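Local coordinates for protein dally-like, isoform A (Drosophila melanogaster, PDB 6XTZ) that is probably a GPI-anchored cell-surface proteoglycan of the glypican family that binds Wnt and Hedgehog proteins and shields the Wnt lipid for signalling at a distance, at residues N253-C258 with N503-T507; K232-G237 with W484-T488; I79-K83 with R452-Y456. The protein carries 5 engineered substitutions. All coordinates share one frame. Residue numbers count along the deposited sequence, not the author numbering.

Interaction 1 of 3, residues N253-C258 with N503-T507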
ATOM      1  N   ASN A 253       3.879  -5.038  25.356  1.00 44.85           N
ATOM      2  CA  ASN A 253       2.622  -4.412  25.753  1.00 45.67           C
ATOM      3  C   ASN A 253       2.765  -2.904  25.905  1.00 46.40           C
ATOM      4  O   ASN A 253       1.825  -2.159  25.605  1.00 51.96           O
ATOM      5  CB  ASN A 253       2.115  -5.029  27.056  1.00 47.08           C
ATOM      6  CG  ASN A 253       1.500  -6.395  26.850  1.00 52.45           C
ATOM      7  OD1 ASN A 253       0.951  -6.686  25.787  1.00 61.03           O
ATOM      8  ND2 ASN A 253       1.586  -7.243  27.868  1.00 49.84           N
ATOM      9  N   VAL A 254       3.925  -2.434  26.364  1.00 41.59           N
ATOM     10  CA  VAL A 254       4.126  -0.999  26.537  1.00 43.69           C
ATOM     11  C   VAL A 254       4.229  -0.309  25.182  1.00 43.27           C
ATOM     12  O   VAL A 254       3.579   0.715  24.938  1.00 43.02           O
ATOM     13  CB  VAL A 254       5.367  -0.730  27.408  1.00 42.35           C
ATOM     14  CG1 VAL A 254       5.663   0.762  27.466  1.00 42.21           C
ATOM     15  CG2 VAL A 254       5.155  -1.284  28.807  1.00 37.98           C
ATOM     16  N   ILE A 255       5.042  -0.861  24.278  1.00 41.44           N
ATOM     17  CA  ILE A 255       5.188  -0.252  22.958  1.00 44.32           C
ATOM     18  C   ILE A 255       3.872  -0.314  22.192  1.00 44.71           C
ATOM     19  O   ILE A 255       3.519   0.624  21.467  1.00 46.23           O
ATOM     20  CB  ILE A 255       6.331  -0.921  22.175  1.00 42.90           C
ATOM     21  CG1 ILE A 255       7.592  -1.006  23.036  1.00 41.87           C
ATOM     22  CG2 ILE A 255       6.627  -0.136  20.907  1.00 43.43           C
ATOM     23  CD1 ILE A 255       8.167   0.338  23.409  1.00 38.83           C
ATOM     24  N   LYS A 256       3.123  -1.410  22.342  1.00 42.50           N
ATOM     25  CA  LYS A 256       1.811  -1.500  21.705  1.00 47.76           C
ATOM     26  C   LYS A 256       0.893  -0.379  22.176  1.00 50.17           C
ATOM     27  O   LYS A 256       0.116   0.170  21.387  1.00 53.78           O
ATOM     28  CB  LYS A 256       1.172  -2.862  21.981  1.00 45.79           C
ATOM     29  CG  LYS A 256       1.643  -3.973  21.059  1.00 48.94           C
ATOM     30  CD  LYS A 256       0.734  -5.188  21.166  1.00 57.32           C
ATOM     31  CE  LYS A 256       1.025  -6.199  20.070  1.00 62.17           C
ATOM     32  NZ  LYS A 256       0.010  -7.286  20.043  1.00 65.99           N
ATOM     33  N   GLY A 257       0.969  -0.023  23.460  1.00 42.89           N
ATOM     34  CA  GLY A 257       0.159   1.076  23.956  1.00 39.13           C
ATOM     35  C   GLY A 257       0.649   2.425  23.468  1.00 36.79           C
ATOM     36  O   GLY A 257      -0.151   3.291  23.104  1.00 39.75           O
ATOM     37  N   CYS A 258       1.970   2.624  23.459  1.00 38.73           N
ATOM     38  CA  CYS A 258       2.531   3.851  22.904  1.00 43.54           C
ATOM     39  C   CYS A 258       2.124   4.035  21.448  1.00 39.65           C
ATOM     40  O   CYS A 258       1.841   5.156  21.010  1.00 38.88           O
ATOM     41  CB  CYS A 258       4.055   3.837  23.034  1.00 43.76           C
ATOM     42  SG  CYS A 258       4.683   4.242  24.682  1.00 45.56           S
ATOM     43  N   ASN A 503      -5.152  -1.766  27.483  1.00 61.15           N
ATOM     44  CA  ASN A 503      -3.807  -2.307  27.584  1.00 53.34           C
ATOM     45  C   ASN A 503      -3.508  -2.522  29.057  1.00 51.96           C
ATOM     46  O   ASN A 503      -3.849  -1.653  29.872  1.00 50.05           O
ATOM     47  CB  ASN A 503      -2.774  -1.361  26.960  1.00 52.77           C
ATOM     48  CG  ASN A 503      -1.392  -1.979  26.874  1.00 50.84           C
ATOM     49  OD1 ASN A 503      -0.694  -2.113  27.879  1.00 50.44           O
ATOM     50  ND2 ASN A 503      -0.985  -2.349  25.667  1.00 49.49           N
ATOM     51  N   PRO A 504      -2.892  -3.644  29.438  1.00 52.91           N
ATOM     52  CA  PRO A 504      -2.630  -3.889  30.867  1.00 52.47           C
ATOM     53  C   PRO A 504      -1.696  -2.875  31.501  1.00 52.64           C
ATOM     54  O   PRO A 504      -1.717  -2.719  32.728  1.00 52.13           O
ATOM     55  CB  PRO A 504      -2.012  -5.296  30.877  1.00 55.34           C
ATOM     56  CG  PRO A 504      -2.425  -5.910  29.578  1.00 63.04           C
ATOM     57  CD  PRO A 504      -2.492  -4.784  28.598  1.00 61.33           C
ATOM     58  N   GLU A 505      -0.879  -2.182  30.711  1.00 53.13           N
ATOM     59  CA  GLU A 505       0.082  -1.217  31.221  1.00 48.52           C
ATOM     60  C   GLU A 505      -0.432   0.214  31.155  1.00 47.46           C
ATOM     61  O   GLU A 505       0.332   1.148  31.420  1.00 50.55           O
ATOM     62  CB  GLU A 505       1.399  -1.335  30.451  1.00 50.92           C
ATOM     63  CG  GLU A 505       1.956  -2.745  30.421  1.00 50.73           C
ATOM     64  CD  GLU A 505       2.197  -3.295  31.811  1.00 53.59           C
ATOM     65  OE1 GLU A 505       2.571  -2.507  32.705  1.00 52.06           O
ATOM     66  OE2 GLU A 505       2.006  -4.513  32.015  1.00 52.97           O
ATOM     67  N   PHE A 506      -1.699   0.409  30.806  1.00 49.35           N
ATOM     68  CA  PHE A 506      -2.290   1.733  30.695  1.00 50.72           C
ATOM     69  C   PHE A 506      -3.629   1.745  31.416  1.00 55.78           C
ATOM     70  O   PHE A 506      -4.371   0.759  31.381  1.00 58.00           O
ATOM     71  CB  PHE A 506      -2.473   2.145  29.225  1.00 47.45           C
ATOM     72  CG  PHE A 506      -1.180   2.325  28.478  1.00 45.31           C
ATOM     73  CD1 PHE A 506      -0.474   1.228  28.009  1.00 40.60           C
ATOM     74  CD2 PHE A 506      -0.676   3.591  28.235  1.00 40.02           C
ATOM     75  CE1 PHE A 506       0.713   1.390  27.322  1.00 39.58           C
ATOM     76  CE2 PHE A 506       0.510   3.762  27.545  1.00 39.00           C
ATOM     77  CZ  PHE A 506       1.206   2.659  27.087  1.00 38.77           C
ATOM     78  N   THR A 507      -3.932   2.865  32.075  1.00 60.75           N
ATOM     79  CA  THR A 507      -5.169   2.959  32.843  1.00 69.77           C
ATOM     80  C   THR A 507      -6.383   2.972  31.922  1.00 70.50           C
ATOM     81  O   THR A 507      -7.282   2.132  32.044  1.00 79.53           O
ATOM     82  CB  THR A 507      -5.146   4.205  33.732  1.00 70.33           C
ATOM     83  OG1 THR A 507      -5.074   5.380  32.914  1.00 79.62           O
ATOM     84  CG2 THR A 507      -3.945   4.169  34.664  1.00 66.75           C
TER

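Interaction 2 of 3, residues K232-G237 with W484-T488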
ATOM      1  N   LYS A 232       8.747   3.424  33.118  1.00 48.06           N
ATOM      2  CA  LYS A 232       8.564   2.359  34.097  1.00 48.95           C
ATOM      3  C   LYS A 232       9.036   1.021  33.550  1.00 47.88           C
ATOM      4  O   LYS A 232       9.547   0.184  34.304  1.00 46.49           O
ATOM      5  CB  LYS A 232       7.095   2.281  34.519  1.00 52.05           C
ATOM      6  CG  LYS A 232       6.814   1.290  35.637  1.00 57.54           C
ATOM      7  CD  LYS A 232       5.329   1.238  35.962  1.00 63.76           C
ATOM      8  CE  LYS A 232       5.032   0.220  37.048  1.00 69.01           C
ATOM      9  NZ  LYS A 232       3.577   0.134  37.350  1.00 73.00           N
ATOM     10  N   MET A 233       8.895   0.810  32.241  1.00 45.94           N
ATOM     11  CA  MET A 233       9.303  -0.449  31.633  1.00 42.98           C
ATOM     12  C   MET A 233      10.811  -0.505  31.425  1.00 43.38           C
ATOM     13  O   MET A 233      11.450  -1.511  31.749  1.00 44.42           O
ATOM     14  CB  MET A 233       8.567  -0.648  30.304  1.00 43.27           C
ATOM     15  CG  MET A 233       8.873  -1.953  29.583  1.00 39.53           C
ATOM     16  SD  MET A 233      10.268  -1.846  28.447  1.00 50.02           S
ATOM     17  CE  MET A 233       9.733  -0.516  27.370  1.00 45.06           C
ATOM     18  N   GLN A 234      11.398   0.569  30.900  1.00 49.69           N
ATOM     19  CA  GLN A 234      12.772   0.505  30.416  1.00 57.29           C
ATOM     20  C   GLN A 234      13.803   0.939  31.456  1.00 52.61           C
ATOM     21  O   GLN A 234      14.903   0.374  31.501  1.00 53.39           O
ATOM     22  CB  GLN A 234      12.917   1.363  29.153  1.00 58.80           C
ATOM     23  CG  GLN A 234      14.312   1.351  28.539  1.00 63.02           C
ATOM     24  CD  GLN A 234      14.401   2.148  27.252  1.00 64.71           C
ATOM     25  OE1 GLN A 234      13.385   2.562  26.691  1.00 64.50           O
ATOM     26  NE2 GLN A 234      15.621   2.369  26.778  1.00 62.40           N
ATOM     27  N   HIS A 235      13.483   1.921  32.297  1.00 55.26           N
ATOM     28  CA  HIS A 235      14.481   2.519  33.178  1.00 50.57           C
ATOM     29  C   HIS A 235      14.228   2.320  34.665  1.00 54.15           C
ATOM     30  O   HIS A 235      15.194   2.265  35.431  1.00 56.65           O
ATOM     31  CB  HIS A 235      14.598   4.028  32.907  1.00 50.71           C
ATOM     32  CG  HIS A 235      15.074   4.360  31.529  1.00 55.44           C
ATOM     33  ND1 HIS A 235      16.303   3.961  31.047  1.00 59.25           N
ATOM     34  CD2 HIS A 235      14.486   5.057  30.528  1.00 59.08           C
ATOM     35  CE1 HIS A 235      16.449   4.396  29.809  1.00 59.09           C
ATOM     36  NE2 HIS A 235      15.362   5.063  29.469  1.00 56.15           N
ATOM     37  N   CYS A 236      12.971   2.214  35.101  1.00 55.51           N
ATOM     38  CA  CYS A 236      12.682   2.199  36.532  1.00 55.55           C
ATOM     39  C   CYS A 236      13.198   0.952  37.239  1.00 56.83           C
ATOM     40  O   CYS A 236      13.232   0.939  38.475  1.00 54.90           O
ATOM     41  CB  CYS A 236      11.180   2.341  36.769  1.00 52.22           C
ATOM     42  SG  CYS A 236      10.533   3.976  36.364  1.00 54.32           S
ATOM     43  N   GLY A 237      13.595  -0.085  36.500  1.00 56.39           N
ATOM     44  CA  GLY A 237      14.192  -1.243  37.143  1.00 56.54           C
ATOM     45  C   GLY A 237      15.484  -0.904  37.860  1.00 54.98           C
ATOM     46  O   GLY A 237      15.737  -1.390  38.965  1.00 51.91           O
ATOM     47  N   TRP A 484      12.509  -7.748  34.500  1.00 69.57           N
ATOM     48  CA  TRP A 484      11.778  -6.664  35.147  1.00 63.24           C
ATOM     49  C   TRP A 484      10.357  -6.598  34.599  1.00 64.71           C
ATOM     50  O   TRP A 484      10.159  -6.398  33.395  1.00 61.55           O
ATOM     51  CB  TRP A 484      12.523  -5.349  34.923  1.00 57.18           C
ATOM     52  CG  TRP A 484      11.759  -4.104  35.258  1.00 54.49           C
ATOM     53  CD1 TRP A 484      11.193  -3.229  34.377  1.00 51.78           C
ATOM     54  CD2 TRP A 484      11.496  -3.583  36.567  1.00 54.20           C
ATOM     55  NE1 TRP A 484      10.589  -2.199  35.055  1.00 52.43           N
ATOM     56  CE2 TRP A 484      10.761  -2.392  36.400  1.00 51.57           C
ATOM     57  CE3 TRP A 484      11.807  -4.010  37.862  1.00 55.74           C
ATOM     58  CZ2 TRP A 484      10.332  -1.623  37.479  1.00 49.18           C
ATOM     59  CZ3 TRP A 484      11.379  -3.245  38.932  1.00 51.51           C
ATOM     60  CH2 TRP A 484      10.650  -2.067  38.734  1.00 51.40           C
ATOM     61  N   ASN A 485       9.366  -6.772  35.475  1.00 62.84           N
ATOM     62  CA  ASN A 485       7.965  -6.775  35.073  1.00 58.45           C
ATOM     63  C   ASN A 485       7.238  -5.488  35.444  1.00 58.66           C
ATOM     64  O   ASN A 485       6.007  -5.442  35.368  1.00 63.07           O
ATOM     65  CB  ASN A 485       7.238  -7.983  35.675  1.00 52.86           C
ATOM     66  CG  ASN A 485       7.211  -7.968  37.200  1.00 57.63           C
ATOM     67  OD1 ASN A 485       7.567  -6.978  37.839  1.00 54.54           O
ATOM     68  ND2 ASN A 485       6.772  -9.076  37.788  1.00 60.11           N
ATOM     69  N   GLY A 486       7.966  -4.449  35.847  1.00 48.26           N
ATOM     70  CA  GLY A 486       7.381  -3.199  36.263  1.00 49.25           C
ATOM     71  C   GLY A 486       7.324  -3.002  37.763  1.00 59.30           C
ATOM     72  O   GLY A 486       7.191  -1.862  38.218  1.00 64.24           O
ATOM     73  N   HIS A 487       7.431  -4.076  38.543  1.00 61.29           N
ATOM     74  CA  HIS A 487       7.376  -3.958  39.993  1.00 64.53           C
ATOM     75  C   HIS A 487       8.555  -4.677  40.635  1.00 61.03           C
ATOM     76  O   HIS A 487       9.226  -4.129  41.517  1.00 55.69           O
ATOM     77  CB  HIS A 487       6.054  -4.517  40.524  1.00 72.43           C
ATOM     78  CG  HIS A 487       4.841  -3.828  39.978  1.00 84.28           C
ATOM     79  ND1 HIS A 487       4.434  -2.582  40.406  1.00 87.76           N
ATOM     80  CD2 HIS A 487       3.944  -4.215  39.041  1.00 87.60           C
ATOM     81  CE1 HIS A 487       3.338  -2.232  39.757  1.00 88.70           C
ATOM     82  NE2 HIS A 487       3.019  -3.206  38.923  1.00 87.32           N
ATOM     83  N   THR A 488       8.824  -5.901  40.186  1.00 62.39           N
ATOM     84  CA  THR A 488       9.877  -6.725  40.759  1.00 69.14           C
ATOM     85  C   THR A 488      10.562  -7.508  39.646  1.00 69.66           C
ATOM     86  O   THR A 488      10.223  -7.383  38.466  1.00 70.09           O
ATOM     87  CB  THR A 488       9.318  -7.670  41.829  1.00 72.06           C
ATOM     88  OG1 THR A 488      10.342  -8.577  42.255  1.00 80.66           O
ATOM     89  CG2 THR A 488       8.142  -8.461  41.275  1.00 66.08           C
TER

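Interaction 3 of 3, residues I79-K83 with R452-Y456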
ATOM      1  N   ILE A  79      10.938   3.090   0.123  1.00 36.55           N
ATOM      2  CA  ILE A  79      11.070   1.961  -0.792  1.00 37.88           C
ATOM      3  C   ILE A  79       9.795   1.780  -1.605  1.00 40.32           C
ATOM      4  O   ILE A  79       9.832   1.694  -2.838  1.00 44.53           O
ATOM      5  CB  ILE A  79      11.433   0.680  -0.019  1.00 39.91           C
ATOM      6  CG1 ILE A  79      12.867   0.760   0.508  1.00 41.29           C
ATOM      7  CG2 ILE A  79      11.254  -0.546  -0.900  1.00 38.72           C
ATOM      8  CD1 ILE A  79      13.275  -0.435   1.349  1.00 40.89           C
ATOM      9  N   LEU A  80       8.643   1.721  -0.929  1.00 36.13           N
ATOM     10  CA  LEU A  80       7.380   1.544  -1.639  1.00 35.65           C
ATOM     11  C   LEU A  80       7.095   2.707  -2.578  1.00 36.73           C
ATOM     12  O   LEU A  80       6.521   2.509  -3.655  1.00 37.94           O
ATOM     13  CB  LEU A  80       6.231   1.374  -0.645  1.00 31.41           C
ATOM     14  CG  LEU A  80       6.321   0.174   0.297  1.00 34.43           C
ATOM     15  CD1 LEU A  80       5.053   0.050   1.128  1.00 35.23           C
ATOM     16  CD2 LEU A  80       6.583  -1.105  -0.482  1.00 37.77           C
ATOM     17  N   GLY A  81       7.487   3.923  -2.193  1.00 35.41           N
ATOM     18  CA  GLY A  81       7.266   5.066  -3.061  1.00 32.87           C
ATOM     19  C   GLY A  81       8.108   5.016  -4.322  1.00 37.16           C
ATOM     20  O   GLY A  81       7.633   5.354  -5.410  1.00 37.92           O
ATOM     21  N   SER A  82       9.368   4.591  -4.198  1.00 35.00           N
ATOM     22  CA  SER A  82      10.238   4.542  -5.367  1.00 37.67           C
ATOM     23  C   SER A  82       9.876   3.374  -6.275  1.00 40.06           C
ATOM     24  O   SER A  82       9.961   3.487  -7.504  1.00 38.42           O
ATOM     25  CB  SER A  82      11.702   4.459  -4.935  1.00 41.41           C
ATOM     26  OG  SER A  82      11.975   3.231  -4.285  1.00 52.77           O
ATOM     27  N   LYS A  83       9.472   2.242  -5.692  1.00 38.89           N
ATOM     28  CA  LYS A  83       9.030   1.112  -6.505  1.00 36.28           C
ATOM     29  C   LYS A  83       7.761   1.444  -7.274  1.00 36.79           C
ATOM     30  O   LYS A  83       7.570   0.961  -8.396  1.00 37.00           O
ATOM     31  CB  LYS A  83       8.813  -0.121  -5.628  1.00 37.56           C
ATOM     32  CG  LYS A  83      10.082  -0.668  -4.990  1.00 41.05           C
ATOM     33  CD  LYS A  83      11.052  -1.202  -6.031  1.00 38.13           C
ATOM     34  CE  LYS A  83      12.290  -1.781  -5.366  1.00 42.84           C
ATOM     35  NZ  LYS A  83      13.254  -2.349  -6.349  1.00 48.83           N
ATOM     36  N   ARG A 452       7.784  -7.308  -1.860  1.00 47.00           N
ATOM     37  CA  ARG A 452       8.064  -6.320  -0.825  1.00 44.28           C
ATOM     38  C   ARG A 452       6.799  -5.947  -0.060  1.00 46.81           C
ATOM     39  O   ARG A 452       6.845  -5.747   1.160  1.00 49.57           O
ATOM     40  CB  ARG A 452       8.720  -5.084  -1.439  1.00 39.21           C
ATOM     41  CG  ARG A 452      10.081  -5.373  -2.057  1.00 41.18           C
ATOM     42  CD  ARG A 452      10.702  -4.133  -2.672  1.00 49.75           C
ATOM     43  NE  ARG A 452      11.902  -4.455  -3.439  1.00 62.22           N
ATOM     44  CZ  ARG A 452      13.133  -4.475  -2.937  1.00 69.02           C
ATOM     45  NH1 ARG A 452      13.337  -4.185  -1.659  1.00 68.79           N
ATOM     46  NH2 ARG A 452      14.162  -4.781  -3.716  1.00 71.06           N
ATOM     47  N   VAL A 453       5.661  -5.852  -0.752  1.00 38.66           N
ATOM     48  CA  VAL A 453       4.396  -5.641  -0.051  1.00 39.05           C
ATOM     49  C   VAL A 453       4.087  -6.837   0.839  1.00 41.44           C
ATOM     50  O   VAL A 453       3.541  -6.691   1.940  1.00 44.47           O
ATOM     51  CB  VAL A 453       3.262  -5.362  -1.056  1.00 37.62           C
ATOM     52  CG1 VAL A 453       1.918  -5.299  -0.345  1.00 32.08           C
ATOM     53  CG2 VAL A 453       3.523  -4.058  -1.794  1.00 35.16           C
ATOM     54  N   LYS A 454       4.451  -8.039   0.384  1.00 40.75           N
ATOM     55  CA  LYS A 454       4.329  -9.224   1.225  1.00 44.69           C
ATOM     56  C   LYS A 454       5.205  -9.107   2.466  1.00 50.90           C
ATOM     57  O   LYS A 454       4.827  -9.570   3.548  1.00 57.49           O
ATOM     58  CB  LYS A 454       4.700 -10.470   0.420  1.00 50.95           C
ATOM     59  CG  LYS A 454       4.108 -11.767   0.939  1.00 58.11           C
ATOM     60  CD  LYS A 454       4.643 -12.954   0.148  1.00 66.56           C
ATOM     61  CE  LYS A 454       3.716 -14.155   0.247  1.00 76.05           C
ATOM     62  NZ  LYS A 454       2.418 -13.900  -0.435  1.00 77.55           N
ATOM     63  N   ASP A 455       6.381  -8.487   2.328  1.00 45.85           N
ATOM     64  CA  ASP A 455       7.272  -8.328   3.473  1.00 44.14           C
ATOM     65  C   ASP A 455       6.713  -7.331   4.482  1.00 38.30           C
ATOM     66  O   ASP A 455       6.832  -7.536   5.694  1.00 46.23           O
ATOM     67  CB  ASP A 455       8.662  -7.889   3.006  1.00 47.29           C
ATOM     68  CG  ASP A 455       9.386  -8.966   2.216  1.00 53.26           C
ATOM     69  OD1 ASP A 455       9.075 -10.162   2.401  1.00 55.38           O
ATOM     70  OD2 ASP A 455      10.278  -8.613   1.415  1.00 51.32           O
ATOM     71  N   TYR A 456       6.099  -6.248   4.003  1.00 39.07           N
ATOM     72  CA  TYR A 456       5.576  -5.195   4.864  1.00 43.23           C
ATOM     73  C   TYR A 456       4.139  -5.441   5.309  1.00 42.85           C
ATOM     74  O   TYR A 456       3.495  -4.514   5.812  1.00 37.11           O
ATOM     75  CB  TYR A 456       5.661  -3.840   4.157  1.00 42.75           C
ATOM     76  CG  TYR A 456       7.070  -3.372   3.873  1.00 42.15           C
ATOM     77  CD1 TYR A 456       7.986  -3.199   4.903  1.00 45.39           C
ATOM     78  CD2 TYR A 456       7.477  -3.084   2.579  1.00 44.66           C
ATOM     79  CE1 TYR A 456       9.275  -2.765   4.645  1.00 49.73           C
ATOM     80  CE2 TYR A 456       8.759  -2.652   2.313  1.00 48.89           C
ATOM     81  CZ  TYR A 456       9.654  -2.493   3.346  1.00 47.52           C
ATOM     82  OH  TYR A 456      10.930  -2.061   3.073  1.00 49.20           O
TER

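Interaction 1 of 3, residues N253-C258 with N503-T507
An Asx turn overlapping a type I beta turn, Asn503 to Phe506, sets the loop 503-507 against the last turn of helix 248-258. Asn503 OD1 accepts from Glu505 N at 2.8 Å, which fixes the side-chain amide so that Asn503 ND2 can donate to Asn253 O, also at 2.8 Å. Asn253 O also accepts from Gly257 N at 3.1 Å, so it serves both the helix and the loop. In this cysteine-rich lobe of the glypican core, where Cys258 is disulfide-bonded to Cys226, helix 248-258 is thus covered on one flank by the long segment leading to helix 513-538. Phe506 makes the closest apolar approach: its CE1 lies 3.4 Å from Gly257 CA, and a beta carbon there would clash with the ring. The carbonyls of Asn253 and Val254 meet the ring edge, with Val254 O 3.7 Å from Phe506 CZ. Glu505 lays its aliphatic part over the helix, CG 3.9 Å from Val254 CG2, while the side-chain amide of Asn253 hydrogen-bonds to Tyr492, Ser495 and Thr497.

Interaction 2 of 3, residues K232-G237 with W484-T488
Trp484 enters first and covers the most ground: its indole lies in the bend between helix 224-234 and helix 236-239. Trp484 NE1 donates to Lys232 O at 2.7 Å, in the first helix's last turn, and Met233 O meets the ring edge, 3.2 Å from Trp484 CD1. Gly237 CA sits over the ring face, 3.5 Å from the centroid of the six-membered ring of Trp484, a CH-pi contact that the missing side chain allows. Asn485 points away and folds its own loop: Asn485 OD1 accepts from His487 N at 3.0 Å, an Asx turn, and from Thr488 N at 2.9 Å, an Asx motif. Gly486, at a positive phi that suits glycine, brings its O to 3.2 Å from Lys232 CE. The fully extended Lys232 runs on to His487, NZ 3.4 Å from CE1. In this disulfide-rich lobe of the glypican core, Cys236 in the bend is bonded to Cys40, Met233's side chain points away from the loop onto helix 248-258, and His235 faces helix 51-110.

Interaction 3 of 3, residues I79-K83 with R452-Y456
Arg452 and Lys83 both form salt bridges with Asp448, and their rotamers bring them side by side. Arg452 leaves helix 441-455 with chi1 m and then runs extended through chi2 and chi3, whereas Lys83 takes m at both chi1 and chi2 before straightening. Lys83 CE therefore comes to lie over one face of the guanidinium, 3.3 Å from Arg452 NE, and Lys83 NZ stands 3.7 Å from Arg452 NH2. Asp448, one turn before Arg452, offsets part of the repulsion between these like charges. The rest of the contact is mostly apolar. Ile79, m then t, presents CG2 to Arg452 CD at 4.0 Å and CD1 to Tyr456 OH at 3.3 Å. Leu80, with its CB sideways but an m,t rotamer that carries its end across, puts CD2 3.8 Å from Tyr456 CD2 and 4.5 Å from Val453 CG2. Leu80 and Val453 also meet helices 185-216 and 263-283, so this is helix-helix packing in the elongated all-helical core of a glypican, with Lys83, Arg452 and Asp448 at its partly exposed side.

From the N terminus the first contact segment met is 79-83, on the long helix 51-110, and interaction 3 closes the widest loop, bringing residues 79-83 to 452-456 across 368 intervening residues. Before that loop closes, the chain passes 232-237 and then 253-258, whose partners, 484-488 and 503-507, both come after it. All three contacts therefore cross one another, and none nests within another. Interactions 1 and 2 are neighbours, their centres 13 Å apart, and touch where Val254 CG2 meets Met233 CB at 3.8 Å; together they bind the late loop to helices 224-234, 236-239 and 248-258. Interaction 3 stands apart, nearer the centre of the molecule, joining helices 51-110 and 441-455.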